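Local coordinates for malonyl CoA-acyl carrier protein transacylase (Synechocystis sp. PCC 6803 substr. Kazusa, PDB 4RR5) that catalyses the transfer of the malonyl group from malonyl-CoA to holo-acyl carrier protein, a step of fatty acid biosynthesis, at residues A[259-262]-A[267-270]; A[5-10]-A[91-96]; A[71-76]-A[288-293]; A[219-224]-A[248-253]. All coordinates share one frame; numbering follows the deposited sequence.

Contact 1. Residues A[259-262]-A[267-270]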
loop_
_atom_site.group_PDB
_atom_site.type_symbol
_atom_site.label_atom_id
_atom_site.label_comp_id
_atom_site.label_asym_id
_atom_site.label_seq_id
_atom_site.Cartn_x
_atom_site.Cartn_y
_atom_site.Cartn_z
ATOM N N TYR A 259 5.584 14.227 -6.998
ATOM C CA TYR A 259 5.061 13.107 -6.244
ATOM C C TYR A 259 3.676 12.767 -6.777
ATOM O O TYR A 259 2.732 13.539 -6.588
ATOM C CB TYR A 259 5.030 13.509 -4.775
ATOM C CG TYR A 259 4.498 12.545 -3.735
ATOM C CD1 TYR A 259 5.357 11.688 -3.058
ATOM C CD2 TYR A 259 3.157 12.574 -3.346
ATOM C CE1 TYR A 259 4.894 10.853 -2.058
ATOM C CE2 TYR A 259 2.685 11.731 -2.350
ATOM C CZ TYR A 259 3.562 10.883 -1.709
ATOM O OH TYR A 259 3.125 10.054 -0.718
ATOM N N TRP A 260 3.561 11.632 -7.465
ATOM C CA TRP A 260 2.306 11.261 -8.116
ATOM C C TRP A 260 1.686 10.047 -7.463
ATOM O O TRP A 260 2.275 8.969 -7.473
ATOM C CB TRP A 260 2.517 10.965 -9.601
ATOM C CG TRP A 260 2.953 12.133 -10.420
ATOM C CD1 TRP A 260 3.256 13.392 -9.979
ATOM C CD2 TRP A 260 3.143 12.150 -11.837
ATOM N NE1 TRP A 260 3.629 14.188 -11.033
ATOM C CE2 TRP A 260 3.567 13.449 -12.187
ATOM C CE3 TRP A 260 2.995 11.193 -12.844
ATOM C CZ2 TRP A 260 3.841 13.816 -13.503
ATOM C CZ3 TRP A 260 3.259 11.556 -14.148
ATOM C CH2 TRP A 260 3.684 12.859 -14.467
ATOM N N GLU A 261 0.496 10.226 -6.900
ATOM C CA GLU A 261 -0.240 9.118 -6.345
ATOM C C GLU A 261 -0.962 8.429 -7.480
ATOM O O GLU A 261 -1.883 8.987 -8.057
ATOM C CB GLU A 261 -1.232 9.572 -5.285
ATOM C CG GLU A 261 -1.723 8.439 -4.409
ATOM C CD GLU A 261 -2.654 8.922 -3.307
ATOM O OE1 GLU A 261 -2.788 10.155 -3.140
ATOM O OE2 GLU A 261 -3.251 8.067 -2.615
ATOM N N VAL A 262 -0.528 7.216 -7.794
ATOM C CA VAL A 262 -1.068 6.456 -8.905
ATOM C C VAL A 262 -2.043 5.420 -8.360
ATOM O O VAL A 262 -1.654 4.316 -7.991
ATOM C CB VAL A 262 0.064 5.792 -9.705
ATOM C CG1 VAL A 262 -0.476 5.014 -10.874
ATOM C CG2 VAL A 262 1.065 6.858 -10.170
ATOM N N VAL A 267 -5.124 9.766 -0.353
ATOM C CA VAL A 267 -4.504 9.480 0.940
ATOM C C VAL A 267 -2.993 9.762 0.997
ATOM O O VAL A 267 -2.495 10.335 1.964
ATOM C CB VAL A 267 -4.724 8.009 1.353
ATOM C CG1 VAL A 267 -4.075 7.743 2.714
ATOM C CG2 VAL A 267 -6.209 7.665 1.382
ATOM N N LEU A 268 -2.267 9.366 -0.039
ATOM C CA LEU A 268 -0.816 9.429 0.007
ATOM C C LEU A 268 -0.300 10.821 -0.336
ATOM O O LEU A 268 0.803 11.199 0.072
ATOM C CB LEU A 268 -0.199 8.387 -0.933
ATOM C CG LEU A 268 -0.402 6.893 -0.640
ATOM C CD1 LEU A 268 0.510 6.111 -1.554
ATOM C CD2 LEU A 268 -0.128 6.527 0.816
ATOM N N THR A 269 -1.081 11.587 -1.090
ATOM C CA THR A 269 -0.734 12.991 -1.324
ATOM C C THR A 269 -1.189 13.829 -0.127
ATOM O O THR A 269 -0.544 14.811 0.226
ATOM C CB THR A 269 -1.374 13.561 -2.606
ATOM O OG1 THR A 269 -2.777 13.285 -2.599
ATOM C CG2 THR A 269 -0.726 12.978 -3.855
ATOM N N GLY A 270 -2.310 13.438 0.477
ATOM C CA GLY A 270 -2.764 14.035 1.721
ATOM C C GLY A 270 -1.682 13.939 2.786
ATOM O O GLY A 270 -1.354 14.934 3.445
#

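Contact 2. Residues A[5-10]-A[91-96]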
loop_
_atom_site.group_PDB
_atom_site.type_symbol
_atom_site.label_atom_id
_atom_site.label_comp_id
_atom_site.label_asym_id
_atom_site.label_seq_id
_atom_site.Cartn_x
_atom_site.Cartn_y
_atom_site.Cartn_z
ATOM N N TRP A 5 6.417 7.855 -8.351
ATOM C CA TRP A 5 5.068 7.283 -8.414
ATOM C C TRP A 5 4.849 6.486 -7.150
ATOM O O TRP A 5 5.626 5.581 -6.857
ATOM C CB TRP A 5 4.863 6.376 -9.622
ATOM C CG TRP A 5 4.975 7.030 -10.958
ATOM C CD1 TRP A 5 5.211 8.352 -11.219
ATOM C CD2 TRP A 5 4.878 6.383 -12.230
ATOM N NE1 TRP A 5 5.261 8.564 -12.577
ATOM C CE2 TRP A 5 5.067 7.369 -13.219
ATOM C CE3 TRP A 5 4.638 5.066 -12.631
ATOM C CZ2 TRP A 5 5.024 7.076 -14.582
ATOM C CZ3 TRP A 5 4.599 4.778 -13.983
ATOM C CH2 TRP A 5 4.793 5.777 -14.940
ATOM N N VAL A 6 3.817 6.832 -6.388
ATOM C CA VAL A 6 3.518 6.118 -5.153
ATOM C C VAL A 6 2.134 5.479 -5.228
ATOM O O VAL A 6 1.188 6.082 -5.739
ATOM C CB VAL A 6 3.622 7.045 -3.912
ATOM C CG1 VAL A 6 5.019 7.585 -3.793
ATOM C CG2 VAL A 6 2.621 8.186 -3.985
ATOM N N PHE A 7 2.031 4.254 -4.717
ATOM C CA PHE A 7 0.820 3.451 -4.877
ATOM C C PHE A 7 0.038 3.240 -3.569
ATOM O O PHE A 7 0.559 2.717 -2.590
ATOM C CB PHE A 7 1.196 2.116 -5.526
ATOM C CG PHE A 7 1.758 2.274 -6.927
ATOM C CD1 PHE A 7 3.107 2.595 -7.126
ATOM C CD2 PHE A 7 0.937 2.152 -8.040
ATOM C CE1 PHE A 7 3.633 2.774 -8.422
ATOM C CE2 PHE A 7 1.448 2.325 -9.342
ATOM C CZ PHE A 7 2.794 2.639 -9.533
ATOM N N PRO A 8 -1.232 3.669 -3.550
ATOM C CA PRO A 8 -2.007 3.559 -2.312
ATOM C C PRO A 8 -2.440 2.125 -1.987
ATOM O O PRO A 8 -2.580 1.281 -2.870
ATOM C CB PRO A 8 -3.220 4.450 -2.589
ATOM C CG PRO A 8 -3.390 4.375 -4.070
ATOM C CD PRO A 8 -1.996 4.329 -4.626
ATOM N N GLY A 9 -2.649 1.843 -0.711
ATOM C CA GLY A 9 -3.073 0.515 -0.329
ATOM C C GLY A 9 -4.481 0.504 0.229
ATOM O O GLY A 9 -5.313 1.327 -0.151
ATOM N N GLN A 10 -4.718 -0.447 1.133
ATOM C CA GLN A 10 -6.008 -0.690 1.758
ATOM C C GLN A 10 -6.562 0.583 2.368
ATOM O O GLN A 10 -5.818 1.336 2.993
ATOM C CB GLN A 10 -5.869 -1.761 2.835
ATOM C CG GLN A 10 -7.161 -2.126 3.544
ATOM C CD GLN A 10 -7.939 -3.173 2.788
ATOM O OE1 GLN A 10 -7.372 -4.173 2.346
ATOM N NE2 GLN A 10 -9.245 -2.954 2.632
ATOM N N GLU A 91 3.122 -1.590 -2.417
ATOM C CA GLU A 91 4.492 -2.014 -2.706
ATOM C C GLU A 91 4.515 -3.002 -3.867
ATOM O O GLU A 91 5.408 -2.947 -4.712
ATOM C CB GLU A 91 5.141 -2.642 -1.460
ATOM C CG GLU A 91 6.650 -2.987 -1.592
ATOM C CD GLU A 91 7.396 -2.776 -0.272
ATOM O OE1 GLU A 91 8.074 -3.720 0.197
ATOM O OE2 GLU A 91 7.280 -1.667 0.311
ATOM N N TYR A 92 3.526 -3.896 -3.907
ATOM C CA TYR A 92 3.403 -4.862 -5.000
ATOM C C TYR A 92 3.207 -4.146 -6.330
ATOM O O TYR A 92 3.851 -4.482 -7.322
ATOM C CB TYR A 92 2.257 -5.853 -4.730
ATOM C CG TYR A 92 2.609 -6.816 -3.614
ATOM C CD1 TYR A 92 2.474 -6.438 -2.272
ATOM C CD2 TYR A 92 3.119 -8.083 -3.895
ATOM C CE1 TYR A 92 2.836 -7.298 -1.247
ATOM C CE2 TYR A 92 3.468 -8.947 -2.878
ATOM C CZ TYR A 92 3.331 -8.553 -1.557
ATOM O OH TYR A 92 3.688 -9.417 -0.544
ATOM N N SER A 93 2.330 -3.149 -6.338
ATOM C CA SER A 93 2.124 -2.345 -7.524
ATOM C C SER A 93 3.419 -1.631 -7.901
ATOM O O SER A 93 3.773 -1.552 -9.081
ATOM C CB SER A 93 0.996 -1.332 -7.308
ATOM O OG SER A 93 -0.190 -1.959 -6.839
ATOM N N ALA A 94 4.120 -1.106 -6.900
ATOM C CA ALA A 94 5.389 -0.433 -7.145
ATOM C C ALA A 94 6.409 -1.410 -7.748
ATOM O O ALA A 94 7.092 -1.097 -8.724
ATOM C CB ALA A 94 5.919 0.180 -5.856
ATOM N N LEU A 95 6.492 -2.603 -7.174
ATOM C CA LEU A 95 7.393 -3.639 -7.668
ATOM C C LEU A 95 7.095 -4.041 -9.120
ATOM O O LEU A 95 8.016 -4.258 -9.911
ATOM C CB LEU A 95 7.322 -4.862 -6.760
ATOM C CG LEU A 95 7.941 -4.640 -5.368
ATOM C CD1 LEU A 95 7.749 -5.869 -4.476
ATOM C CD2 LEU A 95 9.441 -4.256 -5.478
ATOM N N TYR A 96 5.816 -4.134 -9.474
ATOM C CA TYR A 96 5.435 -4.453 -10.842
ATOM C C TYR A 96 5.817 -3.305 -11.751
ATOM O O TYR A 96 6.270 -3.511 -12.871
ATOM C CB TYR A 96 3.924 -4.739 -10.981
ATOM C CG TYR A 96 3.459 -4.541 -12.410
ATOM C CD1 TYR A 96 3.722 -5.502 -13.387
ATOM C CD2 TYR A 96 2.811 -3.368 -12.803
ATOM C CE1 TYR A 96 3.332 -5.313 -14.704
ATOM C CE2 TYR A 96 2.423 -3.177 -14.115
ATOM C CZ TYR A 96 2.676 -4.153 -15.060
ATOM O OH TYR A 96 2.279 -3.960 -16.368
#

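Contact 3. Residues A[71-76]-A[288-293]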
loop_
_atom_site.group_PDB
_atom_site.type_symbol
_atom_site.label_atom_id
_atom_site.label_comp_id
_atom_site.label_asym_id
_atom_site.label_seq_id
_atom_site.Cartn_x
_atom_site.Cartn_y
_atom_site.Cartn_z
ATOM N N ALA A 71 -0.351 2.477 -14.079
ATOM C CA ALA A 71 1.071 2.576 -14.382
ATOM C C ALA A 71 1.347 2.399 -15.876
ATOM O O ALA A 71 2.156 3.123 -16.467
ATOM C CB ALA A 71 1.848 1.551 -13.584
ATOM N N ASP A 72 0.687 1.425 -16.487
ATOM C CA ASP A 72 0.902 1.177 -17.901
ATOM C C ASP A 72 0.272 2.272 -18.753
ATOM O O ASP A 72 0.791 2.610 -19.811
ATOM C CB ASP A 72 0.354 -0.181 -18.290
ATOM C CG ASP A 72 1.143 -1.300 -17.681
ATOM O OD1 ASP A 72 2.270 -1.041 -17.222
ATOM O OD2 ASP A 72 0.654 -2.438 -17.661
ATOM N N LEU A 73 -0.844 2.829 -18.293
ATOM C CA LEU A 73 -1.475 3.934 -19.006
ATOM C C LEU A 73 -0.563 5.165 -19.011
ATOM O O LEU A 73 -0.410 5.823 -20.040
ATOM C CB LEU A 73 -2.831 4.266 -18.393
ATOM C CG LEU A 73 -3.895 3.219 -18.722
ATOM C CD1 LEU A 73 -5.176 3.523 -17.974
ATOM C CD2 LEU A 73 -4.121 3.158 -20.224
ATOM N N LEU A 74 0.044 5.449 -17.860
ATOM C CA LEU A 74 1.049 6.499 -17.731
ATOM C C LEU A 74 2.232 6.279 -18.677
ATOM O O LEU A 74 2.654 7.195 -19.386
ATOM C CB LEU A 74 1.536 6.579 -16.286
ATOM C CG LEU A 74 0.550 7.315 -15.394
ATOM C CD1 LEU A 74 0.800 7.025 -13.907
ATOM C CD2 LEU A 74 0.601 8.817 -15.707
ATOM N N ARG A 75 2.747 5.053 -18.695
ATOM C CA ARG A 75 3.824 4.698 -19.608
ATOM C C ARG A 75 3.440 4.953 -21.057
ATOM O O ARG A 75 4.184 5.598 -21.794
ATOM C CB ARG A 75 4.237 3.242 -19.416
ATOM C CG ARG A 75 5.012 3.030 -18.114
ATOM C CD ARG A 75 5.808 1.739 -18.110
ATOM N NE ARG A 75 6.577 1.609 -16.880
ATOM C CZ ARG A 75 7.704 2.272 -16.626
ATOM N NH1 ARG A 75 8.209 3.116 -17.518
ATOM N NH2 ARG A 75 8.323 2.091 -15.474
ATOM N N ASP A 76 2.266 4.478 -21.453
ATOM C CA ASP A 76 1.779 4.680 -22.808
ATOM C C ASP A 76 1.724 6.160 -23.207
ATOM O O ASP A 76 2.010 6.505 -24.354
ATOM C CB ASP A 76 0.400 4.048 -22.966
ATOM C CG ASP A 76 0.068 3.739 -24.410
ATOM O OD1 ASP A 76 0.742 2.860 -24.993
ATOM O OD2 ASP A 76 -0.861 4.377 -24.953
ATOM N N ASP A 288 -9.845 10.856 -16.382
ATOM C CA ASP A 288 -9.833 12.317 -16.427
ATOM C C ASP A 288 -8.502 12.908 -15.969
ATOM O O ASP A 288 -8.047 13.914 -16.517
ATOM C CB ASP A 288 -10.973 12.889 -15.582
ATOM C CG ASP A 288 -11.437 14.254 -16.080
ATOM O OD1 ASP A 288 -10.594 15.028 -16.608
ATOM O OD2 ASP A 288 -12.650 14.538 -15.963
ATOM N N ASP A 289 -7.882 12.281 -14.970
ATOM C CA ASP A 289 -6.557 12.680 -14.511
ATOM C C ASP A 289 -5.534 12.455 -15.606
ATOM O O ASP A 289 -4.669 13.292 -15.845
ATOM C CB ASP A 289 -6.131 11.892 -13.263
ATOM C CG ASP A 289 -7.140 11.971 -12.148
ATOM O OD1 ASP A 289 -7.678 13.069 -11.928
ATOM O OD2 ASP A 289 -7.394 10.937 -11.495
ATOM N N LEU A 290 -5.614 11.296 -16.245
ATOM C CA LEU A 290 -4.630 10.918 -17.251
ATOM C C LEU A 290 -4.634 11.898 -18.412
ATOM O O LEU A 290 -3.585 12.228 -18.981
ATOM C CB LEU A 290 -4.911 9.508 -17.768
ATOM C CG LEU A 290 -4.429 8.334 -16.922
ATOM C CD1 LEU A 290 -5.114 7.046 -17.373
ATOM C CD2 LEU A 290 -2.908 8.218 -17.007
ATOM N N ASN A 291 -5.833 12.360 -18.754
ATOM C CA ASN A 291 -6.027 13.160 -19.950
ATOM C C ASN A 291 -5.478 14.578 -19.826
ATOM O O ASN A 291 -5.195 15.219 -20.834
ATOM C CB ASN A 291 -7.515 13.184 -20.306
ATOM C CG ASN A 291 -8.034 11.814 -20.689
ATOM O OD1 ASN A 291 -7.249 10.915 -21.017
ATOM N ND2 ASN A 291 -9.360 11.649 -20.665
ATOM N N SER A 292 -5.312 15.045 -18.587
ATOM C CA SER A 292 -4.780 16.376 -18.304
ATOM C C SER A 292 -3.269 16.359 -18.304
ATOM O O SER A 292 -2.629 17.347 -17.962
ATOM C CB SER A 292 -5.278 16.878 -16.960
ATOM O OG SER A 292 -6.661 16.618 -16.809
ATOM N N LEU A 293 -2.719 15.214 -18.684
ATOM C CA LEU A 293 -1.288 14.994 -18.698
ATOM C C LEU A 293 -0.731 15.065 -17.277
ATOM O O LEU A 293 -0.750 14.071 -16.539
ATOM C CB LEU A 293 -0.591 16.001 -19.625
ATOM C CG LEU A 293 -0.274 15.424 -21.010
ATOM C CD1 LEU A 293 -1.547 14.925 -21.709
ATOM C CD2 LEU A 293 0.488 16.421 -21.882
#

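Contact 4. Residues A[219-224]-A[248-253]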
loop_
_atom_site.group_PDB
_atom_site.type_symbol
_atom_site.label_atom_id
_atom_site.label_comp_id
_atom_site.label_asym_id
_atom_site.label_seq_id
_atom_site.Cartn_x
_atom_site.Cartn_y
_atom_site.Cartn_z
ATOM N N VAL A 219 9.515 -1.524 4.915
ATOM C CA VAL A 219 10.284 -1.788 6.133
ATOM C C VAL A 219 11.640 -1.080 6.146
ATOM O O VAL A 219 12.264 -0.969 7.198
ATOM C CB VAL A 219 10.529 -3.299 6.359
ATOM C CG1 VAL A 219 9.217 -4.012 6.664
ATOM C CG2 VAL A 219 11.262 -3.934 5.168
ATOM N N ASP A 220 12.097 -0.605 4.988
ATOM C CA ASP A 220 13.400 0.059 4.905
ATOM C C ASP A 220 13.477 0.937 3.658
ATOM O O ASP A 220 13.985 0.513 2.610
ATOM C CB ASP A 220 14.532 -0.987 4.925
ATOM C CG ASP A 220 15.914 -0.381 4.658
ATOM O OD1 ASP A 220 16.120 0.837 4.883
ATOM O OD2 ASP A 220 16.800 -1.136 4.219
ATOM N N PRO A 221 12.978 2.173 3.775
ATOM C CA PRO A 221 12.739 3.073 2.644
ATOM C C PRO A 221 13.988 3.747 2.114
ATOM O O PRO A 221 13.912 4.883 1.642
ATOM C CB PRO A 221 11.784 4.116 3.227
ATOM C CG PRO A 221 12.089 4.128 4.665
ATOM C CD PRO A 221 12.443 2.716 5.029
ATOM N N SER A 222 15.120 3.065 2.205
ATOM C CA SER A 222 16.314 3.534 1.542
ATOM C C SER A 222 16.238 2.987 0.133
ATOM O O SER A 222 15.965 1.800 -0.062
ATOM C CB SER A 222 17.590 3.078 2.262
ATOM O OG SER A 222 17.685 1.661 2.300
ATOM N N PRO A 223 16.454 3.856 -0.857
ATOM C CA PRO A 223 16.349 3.474 -2.267
ATOM C C PRO A 223 17.232 2.291 -2.593
ATOM O O PRO A 223 18.390 2.311 -2.199
ATOM C CB PRO A 223 16.834 4.727 -3.009
ATOM C CG PRO A 223 16.637 5.848 -2.044
ATOM C CD PRO A 223 16.846 5.264 -0.681
ATOM N N THR A 224 16.698 1.283 -3.272
ATOM C CA THR A 224 17.533 0.232 -3.850
ATOM C C THR A 224 16.889 -0.383 -5.082
ATOM O O THR A 224 15.716 -0.177 -5.340
ATOM C CB THR A 224 17.840 -0.903 -2.868
ATOM O OG1 THR A 224 18.574 -1.922 -3.566
ATOM C CG2 THR A 224 16.571 -1.512 -2.334
ATOM N N MET A 248 8.602 9.373 2.338
ATOM C CA MET A 248 8.425 10.689 1.740
ATOM C C MET A 248 9.630 11.611 1.953
ATOM O O MET A 248 10.049 12.328 1.035
ATOM C CB MET A 248 7.151 11.330 2.291
ATOM C CG MET A 248 5.911 10.595 1.843
ATOM S SD MET A 248 4.395 11.230 2.523
ATOM C CE MET A 248 4.637 10.851 4.267
ATOM N N VAL A 249 10.188 11.585 3.158
ATOM C CA VAL A 249 11.371 12.379 3.465
ATOM C C VAL A 249 12.555 11.950 2.608
ATOM O O VAL A 249 13.291 12.799 2.093
ATOM C CB VAL A 249 11.765 12.266 4.951
ATOM C CG1 VAL A 249 12.962 13.152 5.245
ATOM C CG2 VAL A 249 10.595 12.631 5.848
ATOM N N ASN A 250 12.732 10.636 2.459
ATOM C CA ASN A 250 13.814 10.087 1.638
ATOM C C ASN A 250 13.692 10.508 0.192
ATOM O O ASN A 250 14.690 10.762 -0.483
ATOM C CB ASN A 250 13.835 8.569 1.712
ATOM C CG ASN A 250 14.317 8.064 3.051
ATOM O OD1 ASN A 250 14.408 8.825 4.017
ATOM N ND2 ASN A 250 14.625 6.774 3.123
ATOM N N LEU A 251 12.449 10.561 -0.274
ATOM C CA LEU A 251 12.143 10.974 -1.629
ATOM C C LEU A 251 12.587 12.401 -1.837
ATOM O O LEU A 251 13.443 12.672 -2.679
ATOM C CB LEU A 251 10.651 10.843 -1.910
ATOM C CG LEU A 251 10.131 9.432 -2.165
ATOM C CD1 LEU A 251 8.645 9.487 -2.496
ATOM C CD2 LEU A 251 10.929 8.784 -3.285
ATOM N N GLY A 252 12.006 13.304 -1.048
ATOM C CA GLY A 252 12.302 14.724 -1.121
ATOM C C GLY A 252 13.784 15.048 -1.056
ATOM O O GLY A 252 14.229 16.056 -1.609
ATOM N N GLU A 253 14.560 14.180 -0.415
ATOM C CA GLU A 253 15.971 14.465 -0.188
ATOM C C GLU A 253 16.929 13.738 -1.133
ATOM O O GLU A 253 18.069 14.169 -1.308
ATOM C CB GLU A 253 16.326 14.149 1.268
ATOM C CG GLU A 253 15.616 15.085 2.247
ATOM C CD GLU A 253 16.191 15.039 3.649
ATOM O OE1 GLU A 253 16.492 13.929 4.145
ATOM O OE2 GLU A 253 16.352 16.124 4.250
#

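Contact 1. Residues A[259-262]-A[267-270]
Tyr259 and Glu261 of strand 258-262 both reach the first turn of helix 267-273. The contact belongs to a beta-alpha-beta unit of the parallel sheet, which continues from this helix into strand 280-284. Tyr259 comes first. Its CG is anti to the backbone N (chi1 179°), which lays the ring out toward the helix. Tyr259 OH donates a hydrogen bond to Leu268 O at 2.7 Å. The hydroxyl stands above the carbonyl plane, not on a lone pair. The ring meets the helix with its edge, and CE2 lies 3.8 Å from Thr269 CA. Trp244 is a second hydrogen-bond partner of the Tyr259 hydroxyl, so this buried group is gripped from two elements.

Trp260 faces the other side of the sheet, where its ring meets that of Trp5 with the planes nearly parallel but strongly offset. Glu261 returns to the helix side. Its chain is extended beyond CG and runs at about a right angle to the side chain of Leu268. The carboxylate then accepts two backbone N-H groups of the helix start, each from above its plane. This neighbourhood of a helix N-terminus would probably favour a negative charge on Glu261. The CB of Glu261 also packs on Thr269 CG2 at 3.7 Å. Thr269 OG1 has its hydrogen bond with Asn283 of the next strand, which links the unit further. The two carboxylate oxygens share the work: Leu268 N bonds Glu261 OE2 at 3.0 Å with a nearly straight N-H (167°), and Thr269 N bonds Glu261 OE1 at 3.0 Å with a more bent one (147°).

Contact 2. Residues A[5-10]-A[91-96]
Phe7 lays one face of its ring on the backbone of helix 90-97, between Ser93 and Ala94. Its CG is anti to the carbonyl carbon (chi1 -63°), and chi2 of 82° turns the ring broadside to the helix. Ser93 C then lies over the ring centre, 4.2 Å above the plane. The two halves of the ring meet different residues. On one half, Phe7 CD2 touches Ser93 CB at 3.6 Å. On the other, Phe7 CD1 lies 3.8 Å from Ala94 CA and 3.9 Å from Ala94 CB. Of the Ser93 side chain, CB is what touches the ring. Its hydroxyl is used elsewhere, in a hydrogen bond to Glu67 of helix 56-76, which satisfies this buried polar atom. Contact is by van der Waals packing of the ring on CB atoms and on the Ser93-Ala94 peptide.

The helix follows a turn with the Gly-X-Ser-X-Gly pattern of a nucleophile elbow, Gly86 to Gly90. That turn holds Ser88, the active-site serine by similarity; the side chains of Ser88 and Phe7 are about 10 Å apart. The contact thus seats the helix behind the probable nucleophile on the sheet. Strand 3-7 lies between strands 83-86 and 258-262, helix 90-97 packs on the side to which Phe7 points, and helix 56-76 closes in beside Phe7 through Glu67. Helix 103-119 meets helix 90-97 through Tyr92 and Tyr96.

Contact 3. Residues A[71-76]-A[288-293]
Leu290 puts its two methyl groups against two successive leucines of helix 56-76. Its CD1 meets Leu73 CD1 at 3.6 Å and Leu73 CB at 3.7 Å. Its CD2 takes the other neighbour, 3.8 Å from Leu74 CD2. The fork of Leu290 therefore straddles the pair. With CG anti to the carbonyl carbon (chi1 -81°), the fork is sent out to the two leucines, and the side chain crosses that of Leu73 at about a right angle. All three leucines are buried, and they make up the whole of the close packing.

The other side of the C-terminal segment is open. Asp288, Asn291, Ser292 and Leu293 are exposed and add nothing to the apolar patch. Here the chain end is held by its own bonds. Ser292 OG donates to Asp288 O at 3.1 Å, in the carbonyl plane, and Leu293 N bonds Leu290 O at 3.1 Å. On the far side of helix 56-76, Asp72 forms a salt bridge with Lys30.

Leu73 continues onto Ile26 of helix 25-38, while Leu74 leans on Trp260 and Val262 of the sheet. The C-terminal helix 287-291 thus packs on helix 56-76, which itself lies against the parallel sheet of the alpha/beta acyltransferase fold.

Contact 4. Residues A[219-224]-A[248-253]
Asn250 of helix 244-254 points its amide at Pro221, just before the chain turns a corner at Ser222 between two weakly bonded strands, 220-221 and 223-224. This strand corner packs on helix 244-254, and the hydrogen bond from the Asn250 amide to the Pro221 carbonyl is of doubtful length. The two side chains cross obliquely. The CG of Asn250 is anti to the carbonyl carbon (chi1 -72°), which carries the amide out from the helix to the corner. The nitrogen does the touching: Asn250 ND2 lies 3.9 Å from Pro221 CB and 4.0 Å from Pro221 CG, alongside the ring. The CB of Asn250 stands 3.7 Å from Pro221 O, so CB, CG and ND2 lie near that carbonyl. The carbonyl oxygen is tilted 16° out of the amide plane.

Pro221 directs its ring toward the helix, where it also touches Glu246 and Thr247 one turn earlier. Ser222 turns away. Its hydroxyl donates to Asp220 OD1 at 3.1 Å, from above the carboxylate plane, a bond within the corner itself. Asp220 also forms a salt bridge with Arg229 of helix 227-235. Pro223 and Asn250 both rest on Leu216 of strand 215-217. The contact lies away from the active-site residues and is partly buried. It joins the corner to the middle of helix 244-254. The central approach runs from Asn250 ND2 to Pro221 O at 2.5 Å, a length too short to be taken literally, with the donor 61° out of the carbonyl plane.

Contacts 1 and 2 form the core. They sit on neighbouring strands of the same parallel sheet, joined by backbone bonds between Val6 and both Trp260 and Val262. Contact 1 is mainly polar, with buried carboxylate and hydroxyl groups satisfied by a helix start. Contact 2 uses an aromatic face on a helix backbone. Contact 3 lies farther out, about 20 Å from the chain centre, and is purely aliphatic, though its three leucines are buried. Its Leu74 packs on Trp5 and Val262, and its Asp72 probably bonds Tyr96 of contact 2. Contact 4, partly buried, rests on proline packing and one amide approach of doubtful length. Its helix reaches contact 1 through Met248 and Leu251, which pack on Tyr259.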